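PDB 3QSJ: NUDIX hydrolase from Alicyclobacillus acidocaldarius subsp. acidocaldarius, which probably hydrolyses phosphorus-containing acid anhydrides with a divalent metal such as magnesium or manganese as cofactor. Local coordinates for residues F156-G161 and E214-T219; R63-E68 and L135-G140; I87-A92 and D102-P107. All coordinates share one frame; numbering follows the deposited sequence.

Contact 1. Residues F156-G161 and E214-T219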
loop_
_atom_site.group_PDB
_atom_site.type_symbol
_atom_site.label_atom_id
_atom_site.label_comp_id
_atom_site.label_asym_id
_atom_site.label_seq_id
_atom_site.Cartn_x
_atom_site.Cartn_y
_atom_site.Cartn_z
ATOM N N PHE A 156 3.813 6.103 -4.270
ATOM C CA PHE A 156 3.795 4.637 -4.300
ATOM C C PHE A 156 5.088 4.091 -3.591
ATOM O O PHE A 156 6.206 4.506 -3.875
ATOM C CB PHE A 156 3.843 4.144 -5.786
ATOM C CG PHE A 156 2.493 4.270 -6.456
ATOM C CD1 PHE A 156 1.682 3.160 -6.611
ATOM C CD2 PHE A 156 1.983 5.521 -6.795
ATOM C CE1 PHE A 156 0.374 3.275 -7.164
ATOM C CE2 PHE A 156 0.668 5.639 -7.345
ATOM C CZ PHE A 156 -0.113 4.522 -7.502
ATOM N N PHE A 157 4.895 3.111 -2.731
ATOM C CA PHE A 157 5.957 2.453 -2.001
ATOM C C PHE A 157 5.856 0.974 -2.269
ATOM O O PHE A 157 4.736 0.403 -2.417
ATOM C CB PHE A 157 5.832 2.723 -0.470
ATOM C CG PHE A 157 6.103 4.171 -0.177
ATOM C CD1 PHE A 157 7.414 4.633 -0.026
ATOM C CD2 PHE A 157 5.056 5.070 -0.045
ATOM C CE1 PHE A 157 7.658 5.984 0.261
ATOM C CE2 PHE A 157 5.307 6.425 0.212
ATOM C CZ PHE A 157 6.613 6.886 0.242
ATOM N N LEU A 158 7.011 0.346 -2.230
ATOM C CA LEU A 158 7.111 -1.105 -2.399
ATOM C C LEU A 158 7.694 -1.730 -1.106
ATOM O O LEU A 158 8.603 -1.144 -0.513
ATOM C CB LEU A 158 8.107 -1.361 -3.567
ATOM C CG LEU A 158 8.349 -2.822 -3.922
ATOM C CD1 LEU A 158 7.134 -3.357 -4.752
ATOM C CD2 LEU A 158 9.595 -2.952 -4.845
ATOM N N CYS A 159 7.224 -2.933 -0.721
ATOM C CA CYS A 159 7.825 -3.698 0.378
ATOM C C CYS A 159 7.597 -5.148 0.123
ATOM O O CYS A 159 6.816 -5.521 -0.758
ATOM C CB CYS A 159 7.341 -3.272 1.753
ATOM S SG CYS A 159 5.606 -3.666 2.049
ATOM N N VAL A 160 8.346 -5.979 0.833
ATOM C CA VAL A 160 8.261 -7.418 0.598
ATOM C C VAL A 160 7.462 -8.049 1.741
ATOM O O VAL A 160 7.689 -7.717 2.918
ATOM C CB VAL A 160 9.700 -7.994 0.556
ATOM C CG1 VAL A 160 9.662 -9.525 0.394
ATOM C CG2 VAL A 160 10.456 -7.376 -0.590
ATOM N N GLY A 161 6.512 -8.903 1.381
ATOM C CA GLY A 161 5.698 -9.602 2.373
ATOM C C GLY A 161 5.795 -11.110 2.202
ATOM O O GLY A 161 4.769 -11.781 2.125
ATOM N N GLU A 214 13.968 -9.375 -4.508
ATOM C CA GLU A 214 15.215 -8.656 -4.126
ATOM C C GLU A 214 15.616 -7.652 -5.205
ATOM O O GLU A 214 15.916 -6.503 -4.876
ATOM C CB GLU A 214 16.338 -9.687 -3.916
ATOM C CG GLU A 214 17.669 -9.074 -3.497
ATOM C CD GLU A 214 18.754 -10.121 -3.412
ATOM O OE1 GLU A 214 18.416 -11.291 -3.122
ATOM O OE2 GLU A 214 19.926 -9.793 -3.707
ATOM N N ILE A 215 15.545 -8.049 -6.507
ATOM C CA ILE A 215 15.881 -7.107 -7.586
ATOM C C ILE A 215 14.882 -5.952 -7.592
ATOM O O ILE A 215 15.280 -4.814 -7.798
ATOM C CB ILE A 215 16.069 -7.803 -8.971
ATOM C CG1 ILE A 215 17.294 -8.791 -8.987
ATOM C CG2 ILE A 215 16.088 -6.802 -10.111
ATOM C CD1 ILE A 215 18.669 -8.161 -8.592
ATOM N N ALA A 216 13.562 -6.243 -7.324
ATOM C CA ALA A 216 12.602 -5.154 -7.289
ATOM C C ALA A 216 12.929 -4.141 -6.177
ATOM O O ALA A 216 12.831 -2.923 -6.389
ATOM C CB ALA A 216 11.185 -5.710 -7.090
HETATM N N MSE A 217 13.304 -4.631 -4.971
HETATM C CA MSE A 217 13.585 -3.743 -3.833
HETATM C C MSE A 217 14.869 -2.925 -4.105
HETATM O O MSE A 217 15.052 -1.904 -3.442
HETATM C CB MSE A 217 13.726 -4.551 -2.522
HETATM C CG MSE A 217 12.393 -5.052 -2.002
HETATM SE SE MSE A 217 11.165 -3.509 -1.605
HETATM C CE MSE A 217 12.126 -2.666 -0.262
ATOM N N SER A 218 15.709 -3.338 -5.114
ATOM C CA SER A 218 16.893 -2.608 -5.483
ATOM C C SER A 218 16.737 -1.672 -6.680
ATOM O O SER A 218 17.621 -0.863 -6.898
ATOM C CB SER A 218 18.006 -3.608 -5.873
ATOM O OG SER A 218 18.700 -4.024 -4.730
ATOM N N THR A 219 15.694 -1.840 -7.533
ATOM C CA THR A 219 15.680 -1.161 -8.818
ATOM C C THR A 219 14.326 -0.631 -9.215
ATOM O O THR A 219 14.274 0.189 -10.152
ATOM C CB THR A 219 16.040 -2.171 -9.964
ATOM O OG1 THR A 219 15.019 -3.192 -10.046
ATOM C CG2 THR A 219 17.391 -2.799 -9.845
#
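Met217, deposited as selenomethionine, folds its side chain against Leu158, Cys159 and Val160, a worked example of how one pliable chain can join a short helix to a strand. The contact is built from apolar touches. Leu158 sends its CG anti to the backbone N (chi1 -179°), and its branch CD2 touches both Ala216 and Met217. There Leu158 CD2 lies 3.9 Å from Ala216 CB and 3.6 Å from Met217 SE, so a single methyl is shared by two consecutive helical residues. Val160 meets Met217 nearer the helix backbone: Val160 CG2 comes to 3.3 Å from Met217 CG, tighter than an ordinary carbon-carbon contact. The Met217 chain is bent at both chi2 and chi3, which folds SE and CE back over the strand instead of letting them run on past it.

A second group of contacts joins side chain to backbone. Met217 SE sits 3.9 Å from Cys159 CA and 3.7 Å from Leu158 O, while the terminal Met217 CE is 3.8 Å from the same Leu158 O. In the other direction, Leu158 CD2 approaches Ala216 O at 3.6 Å. Cys159 itself turns its CB away from the helix, toward the surroundings of Leu91 and Leu136, and offers Met217 mainly its main chain.

The segment axes come within 8.8 Å and run roughly antiparallel, at 148°. Around them, Leu158 also packs on Val14 and Ile16, and Ala216 on Ile16, all from strand 7-18. The short helix 213-219 thus covers one face of the central mixed sheet where strand 151-160 ends, a helix-on-sheet layer in keeping with the alpha/beta/alpha sandwich of the Nudix fold.

Contact 2. Residues R63-E68 and L135-G140; sequences RPVCAE and LLRRIG
Arg138 reaches across the turn 64-67 as far as Glu68, and its atoms can be followed one by one. Arg138 CB begins the contact 3.6 Å from Cys66 O. CG, set anti to the backbone N (chi1 171°), and then CD continue past the same carbonyl, Arg138 CD at 3.7 Å from Cys66 O. The chain stays extended through NE, which carries the guanidinium out to Glu68. There the two flat groups are stacked, their planes only 7° apart, with Glu68 CD over the centre of the guanidinium and 4.1 Å from Arg138 CZ. Glu68 CB flanks NH1. Arg138 NH2 has Glu68 OE1 at 4.1 Å, well out of the plane, so the attraction is one of charge without a directed bond; the salt bridges of NH1 go instead to Asp69 and Asp72.

The type II turn from Pro64 to Ala67 docks on segment 135-140 through one isolated beta bridge of parallel pattern. Val65 supplies both bonds: Val65 N donates to Leu136 O (2.8 Å), and Val65 O accepts from Arg138 N (2.8 Å). Farther on, the strand carries a classic beta bulge, Ile139 and Gly140 both facing Phe156.

Arg137 leaves its backbone in another direction. Cys66 SG rests over one face of its guanidinium, toward the rim and 3.5 Å from Arg137 NH2, while Val65 CG1 nears NH1 obliquely. Hydrogen bonds from Arg137 NH1 to Met217 O and from Arg137 NE to Leu220 O fix the turn of that flat group.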
loop_
_atom_site.group_PDB
_atom_site.type_symbol
_atom_site.label_atom_id
_atom_site.label_comp_id
_atom_site.label_asym_id
_atom_site.label_seq_id
_atom_site.Cartn_x
_atom_site.Cartn_y
_atom_site.Cartn_z
ATOM N N ARG A 63 14.293 5.469 7.185
ATOM C CA ARG A 63 13.755 6.319 6.107
ATOM C C ARG A 63 13.542 5.431 4.891
ATOM O O ARG A 63 14.341 4.526 4.638
ATOM C CB ARG A 63 14.864 7.380 5.799
ATOM C CG ARG A 63 14.710 8.293 4.618
ATOM C CD ARG A 63 15.916 9.243 4.576
ATOM N NE ARG A 63 16.181 9.849 5.894
ATOM C CZ ARG A 63 17.369 9.905 6.517
ATOM N NH1 ARG A 63 18.472 9.439 5.923
ATOM N NH2 ARG A 63 17.468 10.460 7.716
ATOM N N PRO A 64 12.536 5.729 4.057
ATOM C CA PRO A 64 12.308 4.909 2.866
ATOM C C PRO A 64 13.506 4.894 1.919
ATOM O O PRO A 64 14.219 5.895 1.775
ATOM C CB PRO A 64 11.021 5.523 2.237
ATOM C CG PRO A 64 10.376 6.270 3.329
ATOM C CD PRO A 64 11.511 6.804 4.191
ATOM N N VAL A 65 13.724 3.749 1.266
ATOM C CA VAL A 65 14.787 3.611 0.248
ATOM C C VAL A 65 14.305 4.466 -0.936
ATOM O O VAL A 65 13.119 4.403 -1.300
ATOM C CB VAL A 65 14.974 2.113 -0.150
ATOM C CG1 VAL A 65 15.990 1.969 -1.248
ATOM C CG2 VAL A 65 15.425 1.297 1.067
ATOM N N CYS A 66 15.216 5.302 -1.525
ATOM C CA CYS A 66 14.864 6.206 -2.615
ATOM C C CYS A 66 13.850 7.312 -2.236
ATOM O O CYS A 66 13.247 7.910 -3.137
ATOM C CB CYS A 66 14.451 5.440 -3.877
ATOM S SG CYS A 66 15.704 4.280 -4.453
ATOM N N ALA A 67 13.768 7.669 -0.920
ATOM C CA ALA A 67 13.057 8.873 -0.472
ATOM C C ALA A 67 13.759 10.054 -1.135
ATOM O O ALA A 67 14.978 10.038 -1.236
ATOM C CB ALA A 67 13.131 9.021 1.042
ATOM N N GLU A 68 12.995 11.041 -1.637
ATOM C CA GLU A 68 13.572 12.223 -2.293
ATOM C C GLU A 68 12.930 13.470 -1.665
ATOM O O GLU A 68 13.443 14.550 -1.871
ATOM C CB GLU A 68 13.159 12.292 -3.774
ATOM C CG GLU A 68 13.491 11.118 -4.679
ATOM C CD GLU A 68 12.953 11.321 -6.088
ATOM O OE1 GLU A 68 12.683 12.480 -6.479
ATOM O OE2 GLU A 68 12.858 10.317 -6.829
ATOM N N LEU A 135 12.321 -0.516 5.317
ATOM C CA LEU A 135 11.733 -1.705 4.633
ATOM C C LEU A 135 10.855 -1.286 3.435
ATOM O O LEU A 135 10.412 -2.156 2.695
ATOM C CB LEU A 135 10.937 -2.536 5.624
ATOM C CG LEU A 135 11.792 -3.274 6.648
ATOM C CD1 LEU A 135 10.863 -4.000 7.656
ATOM C CD2 LEU A 135 12.710 -4.295 5.967
ATOM N N LEU A 136 10.668 0.012 3.210
ATOM C CA LEU A 136 9.887 0.470 2.023
ATOM C C LEU A 136 10.748 1.191 1.039
ATOM O O LEU A 136 11.696 1.881 1.466
ATOM C CB LEU A 136 8.758 1.455 2.433
ATOM C CG LEU A 136 7.422 0.759 2.794
ATOM C CD1 LEU A 136 7.579 -0.208 4.047
ATOM C CD2 LEU A 136 6.445 1.853 3.225
ATOM N N ARG A 137 10.448 1.016 -0.241
ATOM C CA ARG A 137 11.133 1.702 -1.294
ATOM C C ARG A 137 10.134 2.637 -1.987
ATOM O O ARG A 137 9.071 2.190 -2.433
ATOM C CB ARG A 137 11.717 0.682 -2.295
ATOM C CG ARG A 137 12.394 1.303 -3.492
ATOM C CD ARG A 137 12.686 0.267 -4.604
ATOM N NE ARG A 137 13.410 0.905 -5.708
ATOM C CZ ARG A 137 14.731 1.052 -5.759
ATOM N NH1 ARG A 137 15.499 0.591 -4.772
ATOM N NH2 ARG A 137 15.302 1.720 -6.781
ATOM N N ARG A 138 10.473 3.921 -2.129
ATOM C CA ARG A 138 9.651 4.814 -2.946
ATOM C C ARG A 138 9.838 4.372 -4.390
ATOM O O ARG A 138 10.982 4.320 -4.877
ATOM C CB ARG A 138 10.086 6.283 -2.747
ATOM C CG ARG A 138 9.397 7.159 -3.731
ATOM C CD ARG A 138 9.617 8.653 -3.523
ATOM N NE ARG A 138 9.236 9.390 -4.728
ATOM C CZ ARG A 138 9.088 10.719 -4.758
ATOM N NH1 ARG A 138 9.232 11.443 -3.639
ATOM N NH2 ARG A 138 8.777 11.333 -5.892
ATOM N N ILE A 139 8.702 4.058 -5.095
ATOM C CA ILE A 139 8.811 3.648 -6.496
ATOM C C ILE A 139 8.113 4.583 -7.475
ATOM O O ILE A 139 8.236 4.413 -8.684
ATOM C CB ILE A 139 8.360 2.196 -6.687
ATOM C CG1 ILE A 139 6.869 2.044 -6.229
ATOM C CG2 ILE A 139 9.301 1.278 -5.896
ATOM C CD1 ILE A 139 6.279 0.624 -6.564
ATOM N N GLY A 140 7.347 5.538 -6.969
ATOM C CA GLY A 140 6.751 6.462 -7.912
ATOM C C GLY A 140 5.913 7.536 -7.283
ATOM O O GLY A 140 5.592 7.466 -6.093
#

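Contact 3. Residues I87-A92 and D102-P107; sequences IGWLLA and DTPLAP
Gly88 and Leu105 join two irregular segments by one backbone hydrogen bond, Leu105 N to Gly88 O at 3.0 Å. Gly88 is the first residue to leave helical geometry after helix 72-87, and its positive phi (76°) turns the chain out of the helix. Ala106, just beyond Leu105, occupies the N-cap position of helix 107-113.

Beside it, Pro104 covers one face of the Trp89 indole, which is placed with Trp89 CG beside the backbone N, anti to the carbonyl carbon (chi1 -69°). Pro104 CB stands 3.5 Å from the centroid of the Trp89 six-membered ring and only 5° off the normal, a CH-pi contact, while Pro104 N lies 3.4 Å from Trp89 CZ3. Asp102 O comes to the ring edge, in plane, 3.9 Å from Trp89 CZ3. The indole NE1 is bonded to Glu166 O. An alanine in place of Trp89 would probably leave Pro104 without its aromatic platform and Glu166 O without this donor.

Deeper in, Leu105 CB packs 3.5 Å from Gly88 O, and Leu105 CD2 meets Leu90 CD1 at 3.8 Å; both leucines also touch Ala84. Gly88 falls at the glycine of what reads as the REUXEEXGU part of the Nudix box, Trp89 standing where an aliphatic residue is usual, and the contact joins the helix carrying the calcium ligands Glu82 and Glu86 to the loop before helix 107-113.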
loop_
_atom_site.group_PDB
_atom_site.type_symbol
_atom_site.label_atom_id
_atom_site.label_comp_id
_atom_site.label_asym_id
_atom_site.label_seq_id
_atom_site.Cartn_x
_atom_site.Cartn_y
_atom_site.Cartn_z
ATOM N N ILE A 87 -6.289 -4.879 4.752
ATOM C CA ILE A 87 -6.008 -6.326 4.739
ATOM C C ILE A 87 -5.600 -6.937 6.072
ATOM O O ILE A 87 -5.313 -8.145 6.119
ATOM C CB ILE A 87 -5.048 -6.692 3.568
ATOM C CG1 ILE A 87 -3.699 -5.976 3.751
ATOM C CG2 ILE A 87 -5.702 -6.335 2.194
ATOM C CD1 ILE A 87 -2.466 -6.760 4.041
ATOM N N GLY A 88 -5.603 -6.137 7.142
ATOM C CA GLY A 88 -5.411 -6.683 8.496
ATOM C C GLY A 88 -3.999 -7.082 8.885
ATOM O O GLY A 88 -3.810 -7.895 9.809
ATOM N N TRP A 89 -3.007 -6.610 8.134
ATOM C CA TRP A 89 -1.605 -6.888 8.500
ATOM C C TRP A 89 -0.895 -5.534 8.671
ATOM O O TRP A 89 -1.008 -4.654 7.787
ATOM C CB TRP A 89 -0.864 -7.708 7.417
ATOM C CG TRP A 89 -1.362 -9.139 7.312
ATOM C CD1 TRP A 89 -2.435 -9.578 6.595
ATOM C CD2 TRP A 89 -0.775 -10.309 7.904
ATOM N NE1 TRP A 89 -2.626 -10.928 6.796
ATOM C CE2 TRP A 89 -1.625 -11.403 7.600
ATOM C CE3 TRP A 89 0.316 -10.521 8.764
ATOM C CZ2 TRP A 89 -1.357 -12.709 8.042
ATOM C CZ3 TRP A 89 0.611 -11.814 9.149
ATOM C CH2 TRP A 89 -0.198 -12.895 8.762
ATOM N N LEU A 90 -0.096 -5.420 9.739
ATOM C CA LEU A 90 0.770 -4.252 9.938
ATOM C C LEU A 90 2.098 -4.670 9.504
ATOM O O LEU A 90 2.710 -5.567 10.127
ATOM C CB LEU A 90 0.887 -3.809 11.409
ATOM C CG LEU A 90 -0.090 -2.787 11.893
ATOM C CD1 LEU A 90 -0.071 -2.683 13.425
ATOM C CD2 LEU A 90 0.142 -1.428 11.239
ATOM N N LEU A 91 2.576 -4.054 8.433
ATOM C CA LEU A 91 3.883 -4.342 7.863
ATOM C C LEU A 91 4.937 -3.453 8.456
ATOM O O LEU A 91 4.649 -2.317 8.868
ATOM C CB LEU A 91 3.878 -4.102 6.346
ATOM C CG LEU A 91 3.291 -5.243 5.503
ATOM C CD1 LEU A 91 1.898 -5.487 5.838
ATOM C CD2 LEU A 91 3.345 -4.910 4.115
ATOM N N ALA A 92 6.190 -3.966 8.444
ATOM C CA ALA A 92 7.382 -3.164 8.842
ATOM C C ALA A 92 7.279 -2.540 10.231
ATOM O O ALA A 92 7.820 -1.471 10.460
ATOM C CB ALA A 92 7.634 -2.052 7.796
ATOM N N ASP A 102 5.444 -10.004 13.492
ATOM C CA ASP A 102 5.186 -10.899 12.343
ATOM C C ASP A 102 3.805 -11.562 12.392
ATOM O O ASP A 102 3.512 -12.493 11.619
ATOM C CB ASP A 102 6.307 -11.958 12.208
ATOM C CG ASP A 102 6.432 -12.933 13.359
ATOM O OD1 ASP A 102 5.752 -12.728 14.403
ATOM O OD2 ASP A 102 7.216 -13.906 13.227
ATOM N N THR A 103 2.962 -11.056 13.274
ATOM C CA THR A 103 1.611 -11.554 13.420
ATOM C C THR A 103 0.605 -10.634 12.720
ATOM O O THR A 103 0.824 -9.427 12.581
ATOM C CB THR A 103 1.226 -11.689 14.919
ATOM O OG1 THR A 103 1.373 -10.413 15.517
ATOM C CG2 THR A 103 2.075 -12.739 15.677
ATOM N N PRO A 104 -0.550 -11.182 12.333
ATOM C CA PRO A 104 -1.602 -10.316 11.797
ATOM C C PRO A 104 -2.320 -9.621 12.954
ATOM O O PRO A 104 -2.221 -10.029 14.129
ATOM C CB PRO A 104 -2.582 -11.318 11.156
ATOM C CG PRO A 104 -2.414 -12.576 11.976
ATOM C CD PRO A 104 -0.980 -12.603 12.410
ATOM N N LEU A 105 -3.117 -8.639 12.610
ATOM C CA LEU A 105 -3.996 -8.013 13.594
ATOM C C LEU A 105 -5.171 -8.950 13.784
ATOM O O LEU A 105 -5.619 -9.603 12.839
ATOM C CB LEU A 105 -4.530 -6.674 13.027
ATOM C CG LEU A 105 -3.499 -5.577 12.823
ATOM C CD1 LEU A 105 -4.096 -4.481 11.926
ATOM C CD2 LEU A 105 -3.054 -4.991 14.192
ATOM N N ALA A 106 -5.691 -9.008 14.998
ATOM C CA ALA A 106 -6.883 -9.785 15.268
ATOM C C ALA A 106 -8.058 -9.015 14.590
ATOM O O ALA A 106 -7.958 -7.797 14.411
ATOM C CB ALA A 106 -7.119 -9.864 16.778
ATOM N N PRO A 107 -9.153 -9.699 14.215
ATOM C CA PRO A 107 -10.311 -8.994 13.627
ATOM C C PRO A 107 -10.707 -7.729 14.383
ATOM O O PRO A 107 -10.937 -6.701 13.748
ATOM C CB PRO A 107 -11.434 -10.038 13.702
ATOM C CG PRO A 107 -10.748 -11.334 13.676
ATOM C CD PRO A 107 -9.424 -11.150 14.358
#

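Contacts 1 and 2 are neighbours, their centres about 9 Å apart, because strands 137-143 and 151-160 pair within one sheet: Leu158 N lies 2.8 Å from Arg137 O, a probable hydrogen bond. Contact 3 stands farther off, about 19 Å from contact 1 and 21 Å from contact 2 between centres. In sequence it is nested inside the loop that contact 2 closes, and Leu135 CD1 touches Ala92 CA at 3.8 Å. None of the three forms the calcium site of Gly46, Glu82 and Glu86. They lie farther out than its ligands: the Leu136 side chain is about 10 Å from that of Glu82, and residue Gly88 lies about 12 Å from the bound calcium ion.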